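Local coordinates for ripening-associated protein (Musa acuminata, PDB 4PIT) that binds mannose-containing glycans as a jacalin-related lectin, with dimannose held in its two sugar pockets in this crystal, at residues S16-G21 / R53-S58; V42-T45 / T50-R53; H63-Q68 / K99-F104. The protein carries 1 engineered substitution. All coordinates share one frame; numbering follows the deposited sequence.

Contacts 1 and 3 each join outermost strands of two different sheets across the beta-prism, whereas contact 2 lies within one sheet, as the hairpin of strands 37-46 and 49-56. Contacts 1 and 2 share R53 and touch directly, M20 CE packing on V42 CG1 at 3.7 Å. Contact 3 stands apart, its centre about 19 Å from that of contact 1 and on the opposite side of the chain's centre. Strand 61-66, which follows 49-56 in the chain, ties it to the same sheet. Neither inter-sheet contact touches sugar; the side chain of F18 is about 10 Å, and that of H63 about 9 Å, from a bound mannose.

Contact 1. Residues S16-G21 / R53-S58; sequences SAFDMG and RHYGGS
The rings of F18 and Y55 lie flat on one another in a face-to-face stack, with planes 8° apart and centroids separated by 3.8 Å. The rings are slightly displaced: Y55 CG sits over the centre of the F18 ring, and F18 CD1 over that of Y55. The shortest approach, F18 CG to Y55 CD1, is 3.4 Å. Because the stack is drawn toward the root of the tyrosine, Y55 CB also reaches the phenylalanine face, as a CH-pi contact 3.9 Å from the F18 ring centroid. Two torsions bring the rings together. F18 places CG between its own backbone N and carbonyl carbon (chi1 67°), while Y55 swings CG to the side of its backbone N.

At the hydroxyl end of the tyrosine the contact passes to M20, whose CB lies 3.9 Å from Y55 OH. The methionine crosses the tyrosine at about a right angle, and its far end leads on to V42 and F44 of the neighbouring strand. Beyond it, a water joins the two segments, giving a hydrogen bond to M20 O (2.9 Å) and taking one from R53 NH2 (2.8 Å), in the plane of the guanidinium. The main charged partner of R53 is E51.

Further out, D19 OD1 accepts from G21 N in an Asx turn, and D19 OD2 forms a salt bridge with K6. F18 bonds through its backbone to G126, and Y55 to V40, so each ring is carried by a different sheet. The stack thus closes one seam between outermost strands in the three-sheeted beta-prism of the jacalin-related lectins.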
loop_
_atom_site.group_PDB
_atom_site.type_symbol
_atom_site.label_atom_id
_atom_site.label_comp_id
_atom_site.label_asym_id
_atom_site.label_seq_id
_atom_site.Cartn_x
_atom_site.Cartn_y
_atom_site.Cartn_z
ATOM N N SER B 16 -20.462 -3.675 6.052
ATOM C CA SER B 16 -20.097 -3.839 7.458
ATOM C C SER B 16 -18.616 -4.184 7.555
ATOM O O SER B 16 -18.122 -4.994 6.765
ATOM C CB SER B 16 -20.922 -4.944 8.121
ATOM O OG SER B 16 -22.317 -4.665 8.019
ATOM N N ALA B 17 -17.925 -3.602 8.517
ATOM C CA ALA B 17 -16.498 -3.909 8.663
ATOM C C ALA B 17 -16.272 -5.316 9.135
ATOM O O ALA B 17 -17.029 -5.855 9.953
ATOM C CB ALA B 17 -15.869 -2.961 9.675
ATOM N N PHE B 18 -15.206 -5.891 8.656
ATOM C CA PHE B 18 -14.717 -7.181 9.125
ATOM C C PHE B 18 -13.224 -7.072 9.406
ATOM O O PHE B 18 -12.526 -6.231 8.825
ATOM C CB PHE B 18 -14.993 -8.317 8.132
ATOM C CG PHE B 18 -14.228 -8.222 6.835
ATOM C CD1 PHE B 18 -12.969 -8.802 6.707
ATOM C CD2 PHE B 18 -14.814 -7.658 5.708
ATOM C CE1 PHE B 18 -12.294 -8.783 5.481
ATOM C CE2 PHE B 18 -14.135 -7.625 4.487
ATOM C CZ PHE B 18 -12.887 -8.197 4.372
ATOM N N ASP B 19 -12.717 -7.962 10.267
ATOM C CA ASP B 19 -11.309 -7.930 10.634
ATOM C C ASP B 19 -10.927 -9.308 11.160
ATOM O O ASP B 19 -11.321 -9.689 12.273
ATOM C CB ASP B 19 -11.079 -6.818 11.678
ATOM C CG ASP B 19 -9.623 -6.591 12.049
ATOM O OD1 ASP B 19 -8.770 -7.377 11.606
ATOM O OD2 ASP B 19 -9.353 -5.670 12.856
ATOM N N MET B 20 -10.140 -10.047 10.363
ATOM C CA MET B 20 -9.678 -11.409 10.688
ATOM C C MET B 20 -8.606 -11.387 11.776
ATOM O O MET B 20 -8.416 -12.370 12.488
ATOM C CB MET B 20 -9.089 -11.945 9.380
ATOM C CG MET B 20 -8.960 -13.376 9.243
ATOM S SD MET B 20 -8.113 -13.498 7.621
ATOM C CE MET B 20 -7.100 -14.906 8.033
ATOM N N GLY B 21 -7.848 -10.302 11.849
ATOM C CA GLY B 21 -6.698 -10.247 12.731
ATOM C C GLY B 21 -5.496 -10.866 12.036
ATOM O O GLY B 21 -5.600 -11.443 10.951
ATOM N N ARG B 53 -13.940 -18.166 6.586
ATOM C CA ARG B 53 -14.822 -17.028 6.818
ATOM C C ARG B 53 -15.170 -16.439 5.485
ATOM O O ARG B 53 -14.264 -16.251 4.658
ATOM C CB ARG B 53 -14.154 -15.976 7.725
ATOM C CG ARG B 53 -13.944 -16.536 9.129
ATOM C CD ARG B 53 -13.336 -15.550 10.080
ATOM N NE ARG B 53 -13.022 -16.212 11.350
ATOM C CZ ARG B 53 -12.498 -15.598 12.403
ATOM N NH1 ARG B 53 -12.216 -16.288 13.508
ATOM N NH2 ARG B 53 -12.209 -14.302 12.348
ATOM N N HIS B 54 -16.456 -16.075 5.293
ATOM C CA HIS B 54 -16.946 -15.448 4.078
ATOM C C HIS B 54 -17.234 -13.981 4.336
ATOM O O HIS B 54 -17.921 -13.649 5.311
ATOM C CB HIS B 54 -18.257 -16.123 3.569
ATOM C CG HIS B 54 -18.758 -15.484 2.301
ATOM N ND1 HIS B 54 -18.187 -15.797 1.073
ATOM C CD2 HIS B 54 -19.703 -14.527 2.116
ATOM C CE1 HIS B 54 -18.810 -15.029 0.178
ATOM N NE2 HIS B 54 -19.757 -14.280 0.751
ATOM N N TYR B 55 -16.760 -13.110 3.443
ATOM C CA TYR B 55 -17.008 -11.675 3.519
ATOM C C TYR B 55 -17.603 -11.196 2.218
ATOM O O TYR B 55 -17.189 -11.660 1.156
ATOM C CB TYR B 55 -15.720 -10.911 3.811
ATOM C CG TYR B 55 -14.978 -11.437 5.021
ATOM C CD1 TYR B 55 -15.527 -11.343 6.300
ATOM C CD2 TYR B 55 -13.733 -12.042 4.885
ATOM C CE1 TYR B 55 -14.816 -11.798 7.422
ATOM C CE2 TYR B 55 -13.018 -12.488 5.993
ATOM C CZ TYR B 55 -13.565 -12.378 7.249
ATOM O OH TYR B 55 -12.785 -12.810 8.313
ATOM N N GLY B 56 -18.541 -10.265 2.290
ATOM C CA GLY B 56 -19.215 -9.813 1.079
ATOM C C GLY B 56 -20.458 -10.651 0.807
ATOM O O GLY B 56 -20.910 -11.390 1.683
ATOM N N GLY B 57 -20.986 -10.518 -0.393
ATOM C CA GLY B 57 -22.246 -11.127 -0.830
ATOM C C GLY B 57 -22.151 -12.521 -1.397
ATOM O O GLY B 57 -21.082 -13.152 -1.386
ATOM N N SER B 58 -23.274 -12.989 -1.957
ATOM C CA SER B 58 -23.367 -14.370 -2.432
ATOM C C SER B 58 -23.211 -14.563 -3.944
ATOM O O SER B 58 -23.241 -15.710 -4.404
ATOM C CB SER B 58 -24.695 -14.974 -1.990
ATOM O OG SER B 58 -25.741 -14.189 -2.525
HETATM O O HOH W 1 -10.480 -13.307 14.372
#

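Contact 2. Residues V42-T45 / T50-R53; sequences VTFT and TETR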
loop_
_atom_site.group_PDB
_atom_site.type_symbol
_atom_site.label_atom_id
_atom_site.label_comp_id
_atom_site.label_asym_id
_atom_site.label_seq_id
_atom_site.Cartn_x
_atom_site.Cartn_y
_atom_site.Cartn_z
ATOM N N VAL B 42 -11.956 -16.722 3.094
ATOM C CA VAL B 42 -10.582 -16.881 3.531
ATOM C C VAL B 42 -10.552 -18.124 4.359
ATOM O O VAL B 42 -11.343 -18.245 5.313
ATOM C CB VAL B 42 -10.010 -15.671 4.317
ATOM C CG1 VAL B 42 -8.561 -15.898 4.742
ATOM C CG2 VAL B 42 -10.166 -14.349 3.527
ATOM N N THR B 43 -9.682 -19.081 3.984
ATOM C CA THR B 43 -9.546 -20.336 4.738
ATOM C C THR B 43 -8.208 -20.313 5.419
ATOM O O THR B 43 -7.189 -20.011 4.783
ATOM C CB THR B 43 -9.732 -21.565 3.818
ATOM O OG1 THR B 43 -11.035 -21.515 3.210
ATOM C CG2 THR B 43 -9.623 -22.903 4.590
ATOM N N PHE B 44 -8.206 -20.627 6.717
ATOM C CA PHE B 44 -6.983 -20.566 7.484
ATOM C C PHE B 44 -6.921 -21.688 8.496
ATOM O O PHE B 44 -7.944 -22.328 8.781
ATOM C CB PHE B 44 -6.903 -19.205 8.205
ATOM C CG PHE B 44 -8.057 -18.933 9.144
ATOM C CD1 PHE B 44 -8.033 -19.407 10.456
ATOM C CD2 PHE B 44 -9.164 -18.207 8.717
ATOM C CE1 PHE B 44 -9.118 -19.184 11.322
ATOM C CE2 PHE B 44 -10.232 -17.966 9.593
ATOM C CZ PHE B 44 -10.184 -18.437 10.884
ATOM N N THR B 45 -5.723 -21.942 9.020
ATOM C CA THR B 45 -5.530 -22.921 10.079
ATOM C C THR B 45 -5.021 -22.207 11.311
ATOM O O THR B 45 -4.337 -21.170 11.239
ATOM C CB THR B 45 -4.585 -24.063 9.655
ATOM O OG1 THR B 45 -3.308 -23.502 9.377
ATOM C CG2 THR B 45 -5.096 -24.857 8.439
ATOM N N THR B 50 -9.060 -26.032 10.854
ATOM C CA THR B 50 -9.277 -25.305 9.604
ATOM C C THR B 50 -10.637 -24.621 9.686
ATOM O O THR B 50 -11.630 -25.252 10.065
ATOM C CB THR B 50 -9.174 -26.241 8.401
ATOM O OG1 THR B 50 -7.901 -26.886 8.429
ATOM C CG2 THR B 50 -9.279 -25.489 7.061
ATOM N N GLU B 51 -10.686 -23.324 9.325
ATOM C CA GLU B 51 -11.923 -22.543 9.340
ATOM C C GLU B 51 -11.986 -21.725 8.077
ATOM O O GLU B 51 -10.946 -21.304 7.570
ATOM C CB GLU B 51 -11.946 -21.629 10.581
ATOM C CG GLU B 51 -13.235 -20.837 10.802
ATOM C CD GLU B 51 -13.252 -19.932 12.021
ATOM O OE1 GLU B 51 -12.668 -20.323 13.060
ATOM O OE2 GLU B 51 -13.897 -18.858 11.959
ATOM N N THR B 52 -13.189 -21.416 7.629
ATOM C CA THR B 52 -13.407 -20.528 6.474
ATOM C C THR B 52 -14.330 -19.420 6.884
ATOM O O THR B 52 -15.372 -19.684 7.493
ATOM C CB THR B 52 -13.997 -21.307 5.268
ATOM O OG1 THR B 52 -13.062 -22.319 4.850
ATOM C CG2 THR B 52 -14.337 -20.392 4.070
ATOM N N ARG B 53 -13.940 -18.166 6.586
ATOM C CA ARG B 53 -14.822 -17.028 6.818
ATOM C C ARG B 53 -15.170 -16.439 5.485
ATOM O O ARG B 53 -14.264 -16.251 4.658
ATOM C CB ARG B 53 -14.154 -15.976 7.725
ATOM C CG ARG B 53 -13.944 -16.536 9.129
ATOM C CD ARG B 53 -13.336 -15.550 10.080
ATOM N NE ARG B 53 -13.022 -16.212 11.350
ATOM C CZ ARG B 53 -12.498 -15.598 12.403
ATOM N NH1 ARG B 53 -12.216 -16.288 13.508
ATOM N NH2 ARG B 53 -12.209 -14.302 12.348
#
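F44 and E51 stand side by side, pointing the same way from the hairpin, with the edge of the phenylalanine ring against the length of the glutamate. F44 CZ meets E51 CD at 3.6 Å, ring and carboxylate being turned 49° apart. The same rim atom comes up over the face of the R53 guanidinium, F44 CZ lying 3.6 Å from R53 NE, and here the two planes are nearly perpendicular, at 83°. Extended beyond a CG set anti to its backbone N (chi1 -175°), E51 carries its carboxylate up to R53, and E51 OE2 takes a salt-bridging hydrogen bond of 2.9 Å from R53 NE. That N-H lies in the guanidinium plane but approaches E51 OE2 from well above the plane of the carboxylate. The other face of the sheet carries threonines. T43 OG1 and T52 OG1 share a hydrogen bond of 2.7 Å, and the methyl T43 CG2 leans on T50 CG2 at 3.6 Å.

Between these two layers of side chains the strands run antiparallel. V42 with R53 and F44 with E51 form hydrogen-bonded pairs, each closed by two N-H to O bonds; T43 with T52, between them, and T45 with T50, beyond F44, are non-hydrogen-bonded pairs. Y24 stacks on the F44 ring.

The chemistry is divided by face. Along V42, F44, E51 and R53, an ion pair lies across the rim of an aromatic ring, which probably limits the freedom of both charged chains; along the threonines, a hydroxyl pair and methyl packing supplement the backbone ladder.

Contact 3. Residues H63-Q68 / K99-F104; sequences HEIVLQ and KAYGPF
H63 lays its imidazole against the ring of F104 in an offset stack, planes 5° apart and centroids separated by 4.5 Å. The offset puts H63 CB, rather than the imidazole, over the centre of the F104 ring, 3.6 Å from its centroid in a CH-pi contact. G102 CA covers the opposite face of F104, near the rim, so the phenylalanine is clasped between the two segments; the chain reaches it through the cis peptide before P103. Two residues along the strand, I65 fits against Y101. Its CG2, anti to the backbone N, stands almost squarely above the ring at 3.8 Å from the Y101 centroid, while I65 CD1 reaches back to Y101 CB at 3.6 Å. These two pairs bridge outermost strands 61-66 and 100-104 of two different sheets in the beta-prism, and F104 also rests on I31 and S33 of strand 25-33.

Toward Q68 the segments draw apart and water takes over. One water molecule is hydrogen-bonded to both V66 O and Y101 OH, at 2.7 Å from the latter. The tyrosine hydroxyl has a second, firmer anchor in the carboxylate of E71, which also receives the backbone N-H of Q68.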
loop_
_atom_site.group_PDB
_atom_site.type_symbol
_atom_site.label_atom_id
_atom_site.label_comp_id
_atom_site.label_asym_id
_atom_site.label_seq_id
_atom_site.Cartn_x
_atom_site.Cartn_y
_atom_site.Cartn_z
ATOM N N HIS B 63 -12.833 -18.040 -7.801
ATOM C CA HIS B 63 -11.465 -18.147 -8.308
ATOM C C HIS B 63 -10.565 -18.393 -7.104
ATOM O O HIS B 63 -10.450 -17.517 -6.236
ATOM C CB HIS B 63 -11.085 -16.858 -9.044
ATOM C CG HIS B 63 -12.064 -16.483 -10.111
ATOM N ND1 HIS B 63 -12.056 -17.118 -11.344
ATOM C CD2 HIS B 63 -13.066 -15.573 -10.087
ATOM C CE1 HIS B 63 -13.038 -16.556 -12.043
ATOM N NE2 HIS B 63 -13.687 -15.637 -11.327
ATOM N N GLU B 64 -9.930 -19.569 -7.024
ATOM C CA GLU B 64 -9.166 -19.921 -5.835
ATOM C C GLU B 64 -7.688 -19.718 -5.974
ATOM O O GLU B 64 -7.081 -20.006 -7.024
ATOM C CB GLU B 64 -9.415 -21.382 -5.457
ATOM C CG GLU B 64 -9.479 -21.629 -3.961
ATOM C CD GLU B 64 -10.079 -22.991 -3.630
ATOM O OE1 GLU B 64 -10.452 -23.738 -4.565
ATOM O OE2 GLU B 64 -10.175 -23.308 -2.426
ATOM N N ILE B 65 -7.100 -19.273 -4.868
ATOM C CA ILE B 65 -5.675 -19.148 -4.660
ATOM C C ILE B 65 -5.353 -20.099 -3.534
ATOM O O ILE B 65 -5.708 -19.809 -2.389
ATOM C CB ILE B 65 -5.232 -17.697 -4.331
ATOM C CG1 ILE B 65 -5.676 -16.724 -5.445
ATOM C CG2 ILE B 65 -3.697 -17.642 -4.082
ATOM C CD1 ILE B 65 -5.413 -15.226 -5.081
ATOM N N VAL B 66 -4.771 -21.269 -3.839
ATOM C CA VAL B 66 -4.453 -22.262 -2.817
ATOM C C VAL B 66 -2.959 -22.232 -2.619
ATOM O O VAL B 66 -2.206 -22.577 -3.548
ATOM C CB VAL B 66 -4.960 -23.686 -3.204
ATOM C CG1 VAL B 66 -4.739 -24.693 -2.070
ATOM C CG2 VAL B 66 -6.425 -23.674 -3.610
ATOM N N LEU B 67 -2.512 -21.792 -1.445
ATOM C CA LEU B 67 -1.075 -21.667 -1.197
ATOM C C LEU B 67 -0.379 -23.012 -1.037
ATOM O O LEU B 67 -0.768 -23.824 -0.199
ATOM C CB LEU B 67 -0.806 -20.785 0.029
ATOM C CG LEU B 67 -1.386 -19.365 -0.070
ATOM C CD1 LEU B 67 -1.183 -18.613 1.269
ATOM C CD2 LEU B 67 -0.754 -18.596 -1.234
ATOM N N GLN B 68 0.683 -23.208 -1.820
ATOM C CA GLN B 68 1.509 -24.419 -1.714
ATOM C C GLN B 68 2.460 -24.277 -0.504
ATOM O O GLN B 68 2.584 -23.186 0.077
ATOM C CB GLN B 68 2.287 -24.633 -3.019
ATOM C CG GLN B 68 1.366 -24.795 -4.231
ATOM C CD GLN B 68 2.023 -24.395 -5.528
ATOM O OE1 GLN B 68 1.744 -23.328 -6.098
ATOM N NE2 GLN B 68 2.894 -25.254 -6.034
ATOM N N LYS B 99 3.695 -16.945 -8.174
ATOM C CA LYS B 99 3.063 -16.416 -9.376
ATOM C C LYS B 99 2.026 -15.353 -9.082
ATOM O O LYS B 99 1.685 -15.118 -7.936
ATOM C CB LYS B 99 2.405 -17.540 -10.187
ATOM C CG LYS B 99 1.375 -18.335 -9.436
ATOM C CD LYS B 99 0.485 -19.037 -10.458
ATOM C CE LYS B 99 -0.033 -20.350 -9.954
ATOM N N ALA B 100 1.493 -14.773 -10.153
ATOM C CA ALA B 100 0.429 -13.780 -10.095
ATOM C C ALA B 100 -0.936 -14.452 -10.283
ATOM O O ALA B 100 -1.089 -15.395 -11.084
ATOM C CB ALA B 100 0.648 -12.728 -11.161
ATOM N N TYR B 101 -1.944 -13.953 -9.551
ATOM C CA TYR B 101 -3.302 -14.467 -9.637
ATOM C C TYR B 101 -4.231 -13.339 -9.970
ATOM O O TYR B 101 -4.155 -12.256 -9.359
ATOM C CB TYR B 101 -3.733 -15.134 -8.314
ATOM C CG TYR B 101 -2.929 -16.362 -7.928
ATOM C CD1 TYR B 101 -1.724 -16.241 -7.248
ATOM C CD2 TYR B 101 -3.396 -17.648 -8.216
ATOM C CE1 TYR B 101 -0.984 -17.357 -6.878
ATOM C CE2 TYR B 101 -2.667 -18.778 -7.831
ATOM C CZ TYR B 101 -1.463 -18.622 -7.154
ATOM O OH TYR B 101 -0.694 -19.694 -6.754
ATOM N N GLY B 102 -5.119 -13.585 -10.930
ATOM C CA GLY B 102 -6.060 -12.565 -11.334
ATOM C C GLY B 102 -5.423 -11.455 -12.145
ATOM O O GLY B 102 -4.445 -11.681 -12.869
ATOM N N PRO B 103 -5.945 -10.233 -12.026
ATOM C CA PRO B 103 -7.068 -9.821 -11.169
ATOM C C PRO B 103 -8.393 -10.411 -11.629
ATOM O O PRO B 103 -8.568 -10.777 -12.803
ATOM C CB PRO B 103 -7.057 -8.290 -11.305
ATOM C CG PRO B 103 -6.473 -8.047 -12.672
ATOM C CD PRO B 103 -5.389 -9.076 -12.762
ATOM N N PHE B 104 -9.325 -10.511 -10.687
ATOM C CA PHE B 104 -10.674 -11.024 -10.913
ATOM C C PHE B 104 -11.635 -9.884 -10.768
ATOM O O PHE B 104 -11.489 -9.047 -9.867
ATOM C CB PHE B 104 -10.967 -12.140 -9.898
ATOM C CG PHE B 104 -9.912 -13.209 -9.919
ATOM C CD1 PHE B 104 -9.771 -14.045 -11.026
ATOM C CD2 PHE B 104 -9.008 -13.332 -8.870
ATOM C CE1 PHE B 104 -8.741 -15.002 -11.073
ATOM C CE2 PHE B 104 -8.011 -14.320 -8.895
ATOM C CZ PHE B 104 -7.909 -15.166 -9.981
HETATM O O HOH W 2 -1.050 -22.253 -5.957
#